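Long-range contacts in putative oxidoreductase with NAD(P)-binding Rossmann-fold domain (PDB 3UUW), which probably acts as an NAD(P)-dependent oxidoreductase of the Gfo/Idh/MocA family, although its substrate and the reaction it catalyses are not established: residues A[10-15]-A[58-63]; A[101-106]-A[296-301]; A[119-124]-A[286-291]. All blocks are in the same frame, centred on the assembly; numbering follows the deposited sequence.

Contact 1 (A[10-15]-A[58-63]); sequences GMIGLG and DSIESL
Ile12 sets its CD1 methyl against the branch point of Ile60, 3.7 Å from CG2, with CG1 and CB close behind, the two side chains crossing at about a right angle. CG1 of Ile12 lies anti to its own carbonyl carbon (chi1 -68°), and from there it also meets Leu63, whose CD2 is 3.9 Å away as the two side chains slide past each other in opposite directions. That same Leu63 CD2 rests 3.5 Å from the backbone O of Met11, while its CD1 lies over CA of Gly10, which has no side chain to come between. The strand 8-12 is the second of five across the parallel sheet of the Rossmann fold, and the short helix 60-64 packs on one of its faces, with Leu86 of helix 79-88 touching both isoleucines. Beyond Ile12 the chain enters a glycine-rich turn, Gly13 to Gly15, consistent with the dinucleotide-binding GxGxxA pattern. No hydrogen bond spans the two segments, so across them the contact rests on apolar packing, which imposes little directional constraint.

Contact 2 (A[101-106]-A[296-301]); sequences STVSQG and AQRLLE
Val103 is the apolar centre of this contact, its two methyls dividing the work. CG2 is pressed into the angle between Gln297 and Glu301, 3.5 Å from the carboxylate carbon CD of Glu301 and 3.7 Å from Gln297 CG. CG1, anti to the backbone N (chi1 170°), reaches the other way and lies over one face of the Arg298 guanidinium, 3.5 Å above its plane and offset toward the rim. The bend of the arginine chain at chi3 (-63°) turns NE aside, and salt bridges from NH2 to Glu107 and Glu291 help hold the flat group in place.

The arrangement joins the first turn of helix 103-116, in the Rossmann fold, to helix 295-305 near the end of the chain, another side of which packs through Leu300 on helix 160-179. Thr102 is the N-cap of the first helix, its OG1 accepting from Gln105 N. Glu301 adds a second acceptor at this helix start: OE2 takes the N-H of Val103 at 2.9 Å, met from above the carboxylate plane, 39° out of it. The positive end of the helix dipole probably favours a carboxylate here.

Away from the valine, direct touch gives way to water. One molecule donates to both Ser101 O and Glu301 OE2, the latter at 2.7 Å, and accepts from Gln297 NE2, which also bonds to Ala100 O. Gln297 NE2 itself stays 3.6 Å from Ser101 O, so the water completes that link. On the Ser104 side a further water accepts from Ser104 N and donates to Glu301 OE1 at 2.9 Å, bridging the carboxylate to the next N-H of the helix.

Contact 3 (A[119-124]-A[286-291]); sequences NLMVGF and PAINGE
Strand 120-122 and the irregular segment 286-291 approach to 5.9 Å between the CA atoms of Met121 and Asn289, without a direct hydrogen bond; segments 119-124 and 286-291 each contain an inverse gamma turn, centred on Gly123 and Ile288 respectively. The strand is an outermost one of the parallel Rossmann sheet, bonded through its backbone to strand 92-95; the loop joins helix 269-281 to helix 295-305. Ile288 points into the contact and packs against the backbone of Val122 and the CB of Phe124. Its CG2 lies 3.5 Å from Val122 O, and CD1 meets both that oxygen and Phe124 CB, while CG2 also stands at the edge of the phenylalanine ring, near its plane. Met121 crosses Ile288 at about a right angle. Fully extended, with CG anti to the backbone N (chi1 -170°), it carries SD to 3.8 Å from Pro286 CG and brings CE against both Pro286 CB and Ile288 CD1. Just before the strand, the amide of Asn119 meets the CD corner of Pro286, its CG 3.6 Å from CD, and its ND2 bonds to Ile284 O. Two waters serve Leu120 O: one, by a weak bond, ties it to Ile288 O, and the other accepts from Gly290 N. The loop is braced from within by Asn289, whose ND2 reaches back to Pro286 O at 2.9 Å, in the carbonyl plane and nearly straight at 167°.

Overall arrangement
The three contacts illustrate how contacts within a Rossmann domain differ from those that join it to the rest of its chain. Contacts 1 and 3 reach the same parallel sheet, one at strand 8-12 and the other at the border strand 120-122, with centres 21 Å apart. Contact 1 is internal to the nucleotide-binding fold and includes its glycine-rich turn, which probably forms part of the cofactor site, as in other Rossmann folds. Contacts 2 and 3 instead bring in segments from near the end of the chain; their centres are 14 Å apart, and Arg298 NH2 of contact 2 forms a 2.9 Å salt bridge with Glu291 OE1 of contact 3. Contact 2 lies 25 Å from contact 1, centre to centre.

Contact 1 (A[10-15]-A[58-63])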
ATOM      1  N   GLY A  10     -31.896  22.717 -18.747  1.00 18.43           N
ATOM      2  CA  GLY A  10     -32.124  21.676 -19.730  1.00 18.05           C
ATOM      3  C   GLY A  10     -30.793  21.018 -20.017  1.00 18.74           C
ATOM      4  O   GLY A  10     -29.731  21.599 -19.767  1.00 18.52           O
ATOM      5  N   MET A  11     -30.846  19.828 -20.586  1.00 17.41           N
ATOM      6  CA  MET A  11     -29.652  19.109 -20.985  1.00 17.86           C
ATOM      7  C   MET A  11     -29.733  18.785 -22.463  1.00 17.91           C
ATOM      8  O   MET A  11     -30.774  18.332 -22.937  1.00 19.30           O
ATOM      9  CB  MET A  11     -29.496  17.803 -20.186  1.00 18.19           C
ATOM     10  CG  MET A  11     -28.220  17.054 -20.498  1.00 15.62           C
ATOM     11  SD  MET A  11     -27.953  15.655 -19.375  1.00 21.19           S
ATOM     12  CE  MET A  11     -27.571  16.494 -17.856  1.00 21.44           C
ATOM     13  N   ILE A  12     -28.628  19.011 -23.182  1.00 17.50           N
ATOM     14  CA  ILE A  12     -28.524  18.636 -24.583  1.00 17.48           C
ATOM     15  C   ILE A  12     -27.371  17.657 -24.745  1.00 18.96           C
ATOM     16  O   ILE A  12     -26.230  17.951 -24.363  1.00 18.61           O
ATOM     17  CB  ILE A  12     -28.335  19.885 -25.498  1.00 17.08           C
ATOM     18  CG1 ILE A  12     -29.617  20.724 -25.501  1.00 17.68           C
ATOM     19  CG2 ILE A  12     -27.962  19.492 -26.899  1.00 19.26           C
ATOM     20  CD1 ILE A  12     -29.483  22.086 -26.198  1.00 19.82           C
ATOM     21  N   GLY A  13     -27.666  16.504 -25.352  1.00 20.47           N
ATOM     22  CA  GLY A  13     -26.682  15.444 -25.544  1.00 22.75           C
ATOM     23  C   GLY A  13     -26.822  14.472 -24.394  1.00 24.01           C
ATOM     24  O   GLY A  13     -26.518  14.806 -23.246  1.00 25.59           O
ATOM     25  N   LEU A  14     -27.358  13.295 -24.667  1.00 23.49           N
ATOM     26  CA  LEU A  14     -27.579  12.299 -23.634  1.00 22.92           C
ATOM     27  C   LEU A  14     -26.745  11.045 -23.902  1.00 25.65           C
ATOM     28  O   LEU A  14     -27.209   9.924 -23.678  1.00 29.94           O
ATOM     29  CB  LEU A  14     -29.052  11.973 -23.523  1.00 22.93           C
ATOM     30  CG  LEU A  14     -29.985  13.150 -23.223  1.00 22.63           C
ATOM     31  CD1 LEU A  14     -31.445  12.724 -23.336  1.00 24.29           C
ATOM     32  CD2 LEU A  14     -29.677  13.723 -21.840  1.00 23.84           C
ATOM     33  N   GLY A  15     -25.499  11.271 -24.312  1.00 24.80           N
ATOM     34  CA  GLY A  15     -24.530  10.212 -24.602  1.00 26.74           C
ATOM     35  C   GLY A  15     -23.909   9.591 -23.356  1.00 26.13           C
ATOM     36  O   GLY A  15     -24.379   9.797 -22.243  1.00 22.42           O
ATOM     37  N   ASP A  58     -38.074  18.066 -28.677  1.00 27.78           N
ATOM     38  CA  ASP A  58     -37.802  17.621 -30.041  1.00 29.89           C
ATOM     39  C   ASP A  58     -36.693  18.397 -30.749  1.00 27.68           C
ATOM     40  O   ASP A  58     -36.308  18.032 -31.846  1.00 28.84           O
ATOM     41  CB  ASP A  58     -39.079  17.614 -30.882  1.00 32.97           C
ATOM     42  CG  ASP A  58     -39.717  18.978 -31.003  1.00 37.92           C
ATOM     43  OD1 ASP A  58     -39.017  19.995 -30.816  1.00 45.48           O
ATOM     44  OD2 ASP A  58     -40.936  19.025 -31.292  1.00 46.64           O
ATOM     45  N   SER A  59     -36.178  19.449 -30.116  1.00 25.82           N
ATOM     46  CA  SER A  59     -35.086  20.223 -30.707  1.00 25.05           C
ATOM     47  C   SER A  59     -34.335  21.050 -29.680  1.00 24.21           C
ATOM     48  O   SER A  59     -34.836  21.321 -28.593  1.00 23.22           O
ATOM     49  CB  SER A  59     -35.615  21.174 -31.791  1.00 26.06           C
ATOM     50  OG  SER A  59     -36.387  22.219 -31.223  1.00 26.15           O
ATOM     51  N   ILE A  60     -33.121  21.440 -30.061  1.00 24.01           N
ATOM     52  CA  ILE A  60     -32.287  22.321 -29.263  1.00 23.13           C
ATOM     53  C   ILE A  60     -33.018  23.623 -29.007  1.00 22.48           C
ATOM     54  O   ILE A  60     -33.027  24.132 -27.890  1.00 23.50           O
ATOM     55  CB  ILE A  60     -30.965  22.648 -30.011  1.00 23.78           C
ATOM     56  CG1 ILE A  60     -30.062  21.430 -30.035  1.00 24.52           C
ATOM     57  CG2 ILE A  60     -30.231  23.836 -29.343  1.00 26.20           C
ATOM     58  CD1 ILE A  60     -29.001  21.470 -31.152  1.00 29.71           C
ATOM     59  N   GLU A  61     -33.642  24.163 -30.050  1.00 23.65           N
ATOM     60  CA  GLU A  61     -34.303  25.455 -29.932  1.00 24.73           C
ATOM     61  C   GLU A  61     -35.510  25.436 -29.007  1.00 25.35           C
ATOM     62  O   GLU A  61     -35.638  26.311 -28.165  1.00 26.06           O
ATOM     63  CB  GLU A  61     -34.681  26.010 -31.303  1.00 26.83           C
ATOM     64  CG  GLU A  61     -33.495  26.354 -32.181  1.00 28.22           C
ATOM     65  CD  GLU A  61     -32.875  25.164 -32.919  1.00 32.06           C
ATOM     66  OE1 GLU A  61     -33.408  24.027 -32.841  1.00 28.22           O
ATOM     67  OE2 GLU A  61     -31.839  25.389 -33.598  1.00 33.79           O
ATOM     68  N   SER A  62     -36.379  24.440 -29.141  1.00 25.49           N
ATOM     69  CA  SER A  62     -37.566  24.369 -28.292  1.00 26.60           C
ATOM     70  C   SER A  62     -37.204  24.216 -26.821  1.00 24.88           C
ATOM     71  O   SER A  62     -37.880  24.759 -25.952  1.00 26.07           O
ATOM     72  CB  SER A  62     -38.504  23.244 -28.727  1.00 27.90           C
ATOM     73  OG  SER A  62     -37.890  21.981 -28.631  1.00 29.69           O
ATOM     74  N   LEU A  63     -36.148  23.463 -26.533  1.00 23.20           N
ATOM     75  CA  LEU A  63     -35.732  23.293 -25.148  1.00 21.78           C
ATOM     76  C   LEU A  63     -35.139  24.595 -24.606  1.00 21.23           C
ATOM     77  O   LEU A  63     -35.496  25.040 -23.513  1.00 22.48           O
ATOM     78  CB  LEU A  63     -34.716  22.160 -25.019  1.00 21.41           C
ATOM     79  CG  LEU A  63     -34.111  21.912 -23.630  1.00 19.74           C
ATOM     80  CD1 LEU A  63     -35.205  21.594 -22.564  1.00 21.64           C
ATOM     81  CD2 LEU A  63     -33.078  20.792 -23.718  1.00 20.87           C
TER

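Contact 2 (A[101-106]-A[296-301])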
ATOM      1  N   SER A 101     -13.901  23.205 -31.433  1.00 21.39           N
ATOM      2  CA  SER A 101     -12.858  22.497 -32.164  1.00 22.64           C
ATOM      3  C   SER A 101     -11.537  23.274 -32.251  1.00 21.80           C
ATOM      4  O   SER A 101     -10.441  22.679 -32.274  1.00 22.16           O
ATOM      5  CB  SER A 101     -13.366  22.157 -33.566  1.00 24.39           C
ATOM      6  OG  SER A 101     -14.516  21.329 -33.482  1.00 28.52           O
ATOM      7  N   THR A 102     -11.630  24.592 -32.361  1.00 20.37           N
ATOM      8  CA  THR A 102     -10.451  25.448 -32.415  1.00 19.86           C
ATOM      9  C   THR A 102     -10.528  26.538 -31.346  1.00 18.60           C
ATOM     10  O   THR A 102     -11.595  26.891 -30.897  1.00 17.71           O
ATOM     11  CB  THR A 102     -10.289  26.151 -33.797  1.00 21.10           C
ATOM     12  OG1 THR A 102     -11.260  27.197 -33.944  1.00 22.21           O
ATOM     13  CG2 THR A 102     -10.405  25.156 -34.965  1.00 23.79           C
ATOM     14  N   VAL A 103      -9.377  27.044 -30.931  1.00 18.31           N
ATOM     15  CA  VAL A 103      -9.341  28.146 -29.962  1.00 17.48           C
ATOM     16  C   VAL A 103     -10.022  29.401 -30.542  1.00 18.25           C
ATOM     17  O   VAL A 103     -10.739  30.100 -29.845  1.00 18.17           O
ATOM     18  CB  VAL A 103      -7.912  28.460 -29.547  1.00 17.45           C
ATOM     19  CG1 VAL A 103      -7.861  29.756 -28.740  1.00 17.28           C
ATOM     20  CG2 VAL A 103      -7.330  27.286 -28.738  1.00 18.16           C
ATOM     21  N   SER A 104      -9.797  29.654 -31.831  1.00 20.76           N
ATOM     22  CA  SER A 104     -10.389  30.815 -32.494  1.00 21.21           C
ATOM     23  C   SER A 104     -11.915  30.788 -32.358  1.00 20.10           C
ATOM     24  O   SER A 104     -12.534  31.790 -31.997  1.00 19.63           O
ATOM     25  CB  SER A 104      -9.967  30.836 -33.960  1.00 23.93           C
ATOM     26  OG  SER A 104     -10.251  32.080 -34.526  1.00 27.10           O
ATOM     27  N   GLN A 105     -12.519  29.628 -32.624  1.00 19.59           N
ATOM     28  CA  GLN A 105     -13.962  29.469 -32.423  1.00 19.15           C
ATOM     29  C   GLN A 105     -14.331  29.727 -30.968  1.00 19.03           C
ATOM     30  O   GLN A 105     -15.316  30.409 -30.680  1.00 16.96           O
ATOM     31  CB  GLN A 105     -14.403  28.066 -32.819  1.00 19.81           C
ATOM     32  CG  GLN A 105     -14.443  27.858 -34.316  1.00 22.71           C
ATOM     33  CD  GLN A 105     -14.658  26.422 -34.684  1.00 24.27           C
ATOM     34  OE1 GLN A 105     -14.691  25.543 -33.826  1.00 25.78           O
ATOM     35  NE2 GLN A 105     -14.779  26.170 -35.971  1.00 30.54           N
ATOM     36  N   GLY A 106     -13.557  29.162 -30.040  1.00 17.98           N
ATOM     37  CA  GLY A 106     -13.776  29.420 -28.631  1.00 16.47           C
ATOM     38  C   GLY A 106     -13.759  30.908 -28.261  1.00 15.78           C
ATOM     39  O   GLY A 106     -14.618  31.385 -27.513  1.00 15.25           O
ATOM     40  N   ALA A 296      -5.453  25.998 -21.821  1.00 16.98           N
ATOM     41  CA  ALA A 296      -4.842  24.687 -22.022  1.00 15.49           C
ATOM     42  C   ALA A 296      -4.920  24.306 -23.517  1.00 16.99           C
ATOM     43  O   ALA A 296      -3.945  23.810 -24.117  1.00 17.42           O
ATOM     44  CB  ALA A 296      -5.529  23.624 -21.158  1.00 15.05           C
ATOM     45  N   GLN A 297      -6.069  24.564 -24.134  1.00 16.19           N
ATOM     46  CA  GLN A 297      -6.242  24.251 -25.549  1.00 16.70           C
ATOM     47  C   GLN A 297      -5.281  25.040 -26.446  1.00 16.09           C
ATOM     48  O   GLN A 297      -4.745  24.501 -27.412  1.00 18.31           O
ATOM     49  CB  GLN A 297      -7.677  24.496 -25.976  1.00 16.56           C
ATOM     50  CG  GLN A 297      -8.008  23.917 -27.342  1.00 17.43           C
ATOM     51  CD  GLN A 297      -9.452  24.157 -27.717  1.00 17.98           C
ATOM     52  OE1 GLN A 297     -10.205  24.775 -26.955  1.00 17.36           O
ATOM     53  NE2 GLN A 297      -9.839  23.694 -28.905  1.00 17.98           N
ATOM     54  N   ARG A 298      -5.052  26.293 -26.082  1.00 16.75           N
ATOM     55  CA  ARG A 298      -4.131  27.157 -26.801  1.00 17.27           C
ATOM     56  C   ARG A 298      -2.729  26.559 -26.755  1.00 18.38           C
ATOM     57  O   ARG A 298      -2.040  26.512 -27.771  1.00 19.77           O
ATOM     58  CB  ARG A 298      -4.154  28.568 -26.196  1.00 16.84           C
ATOM     59  CG  ARG A 298      -3.428  29.585 -26.987  1.00 19.40           C
ATOM     60  CD  ARG A 298      -3.336  30.916 -26.217  1.00 23.39           C
ATOM     61  NE  ARG A 298      -4.646  31.507 -25.961  1.00 22.10           N
ATOM     62  CZ  ARG A 298      -5.414  32.102 -26.878  1.00 23.08           C
ATOM     63  NH1 ARG A 298      -5.021  32.204 -28.146  1.00 24.35           N
ATOM     64  NH2 ARG A 298      -6.588  32.611 -26.516  1.00 24.30           N
ATOM     65  N   LEU A 299      -2.320  26.055 -25.596  1.00 18.33           N
ATOM     66  CA  LEU A 299      -1.011  25.466 -25.475  1.00 19.34           C
ATOM     67  C   LEU A 299      -0.934  24.216 -26.335  1.00 18.55           C
ATOM     68  O   LEU A 299       0.059  23.986 -27.030  1.00 20.72           O
ATOM     69  CB  LEU A 299      -0.703  25.158 -24.008  1.00 19.92           C
ATOM     70  CG  LEU A 299       0.661  24.567 -23.676  1.00 22.43           C
ATOM     71  CD1 LEU A 299       1.757  25.359 -24.364  1.00 25.72           C
ATOM     72  CD2 LEU A 299       0.842  24.570 -22.163  1.00 24.14           C
ATOM     73  N   LEU A 300      -1.997  23.419 -26.332  1.00 18.40           N
ATOM     74  CA  LEU A 300      -2.039  22.205 -27.162  1.00 18.62           C
ATOM     75  C   LEU A 300      -2.014  22.482 -28.666  1.00 20.93           C
ATOM     76  O   LEU A 300      -1.393  21.732 -29.421  1.00 21.30           O
ATOM     77  CB  LEU A 300      -3.245  21.342 -26.801  1.00 19.07           C
ATOM     78  CG  LEU A 300      -3.170  20.704 -25.410  1.00 22.12           C
ATOM     79  CD1 LEU A 300      -4.468  20.003 -25.058  1.00 24.80           C
ATOM     80  CD2 LEU A 300      -1.995  19.738 -25.345  1.00 24.17           C
ATOM     81  N   GLU A 301      -2.666  23.557 -29.103  1.00 20.65           N
ATOM     82  CA  GLU A 301      -2.625  23.939 -30.515  1.00 22.27           C
ATOM     83  C   GLU A 301      -1.200  24.298 -30.929  1.00 23.82           C
ATOM     84  O   GLU A 301      -0.756  23.956 -32.019  1.00 24.64           O
ATOM     85  CB  GLU A 301      -3.610  25.089 -30.810  1.00 21.83           C
ATOM     86  CG  GLU A 301      -5.054  24.635 -30.873  1.00 22.05           C
ATOM     87  CD  GLU A 301      -6.009  25.659 -31.540  1.00 26.34           C
ATOM     88  OE1 GLU A 301      -5.575  26.756 -31.964  1.00 27.33           O
ATOM     89  OE2 GLU A 301      -7.204  25.339 -31.661  1.00 24.86           O
TER
HETATM   90  O   HOH W   1      -7.954  22.839 -31.031  1.00 23.46           O
HETATM   91  O   HOH W   2     -12.160  26.370 -28.085  1.00 16.14           O
HETATM   92  O   HOH W   3      -7.463  28.471 -33.270  1.00 21.48           O

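Contact 3 (A[119-124]-A[286-291])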
ATOM      1  N   ASN A 119     -22.926  33.186 -18.750  1.00 17.45           N
ATOM      2  CA  ASN A 119     -21.783  32.381 -18.378  1.00 16.87           C
ATOM      3  C   ASN A 119     -21.632  31.235 -19.361  1.00 16.50           C
ATOM      4  O   ASN A 119     -22.613  30.532 -19.681  1.00 18.82           O
ATOM      5  CB  ASN A 119     -21.948  31.801 -16.970  1.00 16.12           C
ATOM      6  CG  ASN A 119     -21.884  32.859 -15.893  1.00 19.85           C
ATOM      7  OD1 ASN A 119     -21.188  33.872 -16.049  1.00 19.28           O
ATOM      8  ND2 ASN A 119     -22.602  32.630 -14.783  1.00 21.33           N
ATOM      9  N   LEU A 120     -20.426  31.114 -19.889  1.00 15.63           N
ATOM     10  CA  LEU A 120     -20.042  30.007 -20.772  1.00 14.53           C
ATOM     11  C   LEU A 120     -18.907  29.342 -20.028  1.00 16.55           C
ATOM     12  O   LEU A 120     -17.830  29.930 -19.908  1.00 16.99           O
ATOM     13  CB  LEU A 120     -19.578  30.546 -22.137  1.00 15.23           C
ATOM     14  CG  LEU A 120     -19.026  29.527 -23.138  1.00 15.58           C
ATOM     15  CD1 LEU A 120     -20.027  28.439 -23.432  1.00 18.63           C
ATOM     16  CD2 LEU A 120     -18.584  30.264 -24.438  1.00 19.01           C
ATOM     17  N   MET A 121     -19.176  28.161 -19.464  1.00 15.94           N
ATOM     18  CA  MET A 121     -18.207  27.445 -18.634  1.00 15.49           C
ATOM     19  C   MET A 121     -17.819  26.116 -19.268  1.00 15.94           C
ATOM     20  O   MET A 121     -18.691  25.371 -19.740  1.00 17.34           O
ATOM     21  CB  MET A 121     -18.818  27.156 -17.273  1.00 16.16           C
ATOM     22  CG  MET A 121     -17.858  26.631 -16.238  1.00 15.19           C
ATOM     23  SD  MET A 121     -18.754  26.311 -14.698  1.00 18.77           S
ATOM     24  CE  MET A 121     -17.362  25.906 -13.621  1.00 18.42           C
ATOM     25  N   VAL A 122     -16.521  25.800 -19.232  1.00 14.27           N
ATOM     26  CA  VAL A 122     -15.999  24.532 -19.730  1.00 14.12           C
ATOM     27  C   VAL A 122     -15.749  23.607 -18.548  1.00 13.38           C
ATOM     28  O   VAL A 122     -15.227  24.018 -17.495  1.00 14.67           O
ATOM     29  CB  VAL A 122     -14.723  24.729 -20.572  1.00 15.46           C
ATOM     30  CG1 VAL A 122     -14.113  23.397 -20.954  1.00 16.28           C
ATOM     31  CG2 VAL A 122     -15.066  25.594 -21.834  1.00 17.57           C
ATOM     32  N   GLY A 123     -16.121  22.338 -18.739  1.00 14.94           N
ATOM     33  CA  GLY A 123     -16.120  21.344 -17.680  1.00 14.84           C
ATOM     34  C   GLY A 123     -14.794  20.736 -17.300  1.00 14.75           C
ATOM     35  O   GLY A 123     -14.562  19.500 -17.477  1.00 17.38           O
ATOM     36  N   PHE A 124     -13.911  21.565 -16.763  1.00 15.75           N
ATOM     37  CA  PHE A 124     -12.632  21.059 -16.261  1.00 14.81           C
ATOM     38  C   PHE A 124     -12.863  20.594 -14.836  1.00 14.68           C
ATOM     39  O   PHE A 124     -12.517  21.275 -13.866  1.00 14.72           O
ATOM     40  CB  PHE A 124     -11.516  22.114 -16.383  1.00 14.78           C
ATOM     41  CG  PHE A 124     -11.087  22.368 -17.800  1.00 15.13           C
ATOM     42  CD1 PHE A 124     -10.458  21.366 -18.537  1.00 16.81           C
ATOM     43  CD2 PHE A 124     -11.276  23.601 -18.392  1.00 17.72           C
ATOM     44  CE1 PHE A 124     -10.085  21.588 -19.819  1.00 17.80           C
ATOM     45  CE2 PHE A 124     -10.889  23.815 -19.684  1.00 18.86           C
ATOM     46  CZ  PHE A 124     -10.287  22.811 -20.391  1.00 19.58           C
ATOM     47  N   PRO A 286     -18.161  32.062 -13.030  1.00 20.21           N
ATOM     48  CA  PRO A 286     -17.275  31.017 -12.447  1.00 20.63           C
ATOM     49  C   PRO A 286     -15.814  31.301 -12.778  1.00 20.66           C
ATOM     50  O   PRO A 286     -15.580  32.005 -13.736  1.00 19.64           O
ATOM     51  CB  PRO A 286     -17.757  29.709 -13.097  1.00 22.12           C
ATOM     52  CG  PRO A 286     -18.752  30.079 -14.136  1.00 20.54           C
ATOM     53  CD  PRO A 286     -19.113  31.537 -14.020  1.00 20.66           C
ATOM     54  N   ALA A 287     -14.830  30.761 -12.024  1.00 20.72           N
ATOM     55  CA  ALA A 287     -13.407  31.092 -12.316  1.00 21.87           C
ATOM     56  C   ALA A 287     -13.005  30.567 -13.685  1.00 20.42           C
ATOM     57  O   ALA A 287     -12.191  31.204 -14.390  1.00 22.57           O
ATOM     58  CB  ALA A 287     -12.443  30.587 -11.227  1.00 20.91           C
ATOM     59  N   ILE A 288     -13.618  29.443 -14.086  1.00 18.07           N
ATOM     60  CA  ILE A 288     -13.458  28.953 -15.454  1.00 17.67           C
ATOM     61  C   ILE A 288     -14.320  29.833 -16.368  1.00 17.15           C
ATOM     62  O   ILE A 288     -15.486  29.529 -16.643  1.00 18.91           O
ATOM     63  CB  ILE A 288     -13.817  27.474 -15.627  1.00 15.31           C
ATOM     64  CG1 ILE A 288     -13.001  26.591 -14.654  1.00 19.48           C
ATOM     65  CG2 ILE A 288     -13.491  27.009 -17.077  1.00 18.26           C
ATOM     66  CD1 ILE A 288     -13.479  25.124 -14.563  1.00 17.83           C
ATOM     67  N   ASN A 289     -13.749  30.947 -16.786  1.00 17.64           N
ATOM     68  CA  ASN A 289     -14.385  31.830 -17.753  1.00 17.43           C
ATOM     69  C   ASN A 289     -13.304  32.481 -18.576  1.00 17.47           C
ATOM     70  O   ASN A 289     -12.146  32.541 -18.153  1.00 18.89           O
ATOM     71  CB  ASN A 289     -15.218  32.913 -17.062  1.00 18.15           C
ATOM     72  CG  ASN A 289     -14.384  34.029 -16.518  1.00 23.39           C
ATOM     73  OD1 ASN A 289     -13.960  34.930 -17.254  1.00 28.34           O
ATOM     74  ND2 ASN A 289     -14.161  34.009 -15.211  1.00 22.77           N
ATOM     75  N   GLY A 290     -13.673  32.949 -19.758  1.00 16.93           N
ATOM     76  CA  GLY A 290     -12.734  33.662 -20.596  1.00 18.13           C
ATOM     77  C   GLY A 290     -11.532  32.823 -20.951  1.00 17.49           C
ATOM     78  O   GLY A 290     -11.671  31.678 -21.360  1.00 17.39           O
ATOM     79  N   GLU A 291     -10.336  33.392 -20.825  1.00 18.45           N
ATOM     80  CA  GLU A 291      -9.118  32.684 -21.215  1.00 19.39           C
ATOM     81  C   GLU A 291      -8.941  31.380 -20.456  1.00 17.17           C
ATOM     82  O   GLU A 291      -8.334  30.439 -20.968  1.00 18.19           O
ATOM     83  CB  GLU A 291      -7.891  33.583 -21.031  1.00 20.24           C
ATOM     84  CG  GLU A 291      -6.538  32.962 -21.423  1.00 21.78           C
ATOM     85  CD  GLU A 291      -6.442  32.510 -22.888  1.00 22.92           C
ATOM     86  OE1 GLU A 291      -7.232  32.994 -23.751  1.00 24.49           O
ATOM     87  OE2 GLU A 291      -5.531  31.692 -23.174  1.00 25.27           O
TER
HETATM   88  O   HOH W   4     -17.843  30.883 -17.317  1.00 19.63           O
HETATM   89  O   HOH W   5     -16.273  32.072 -20.781  1.00 21.28           O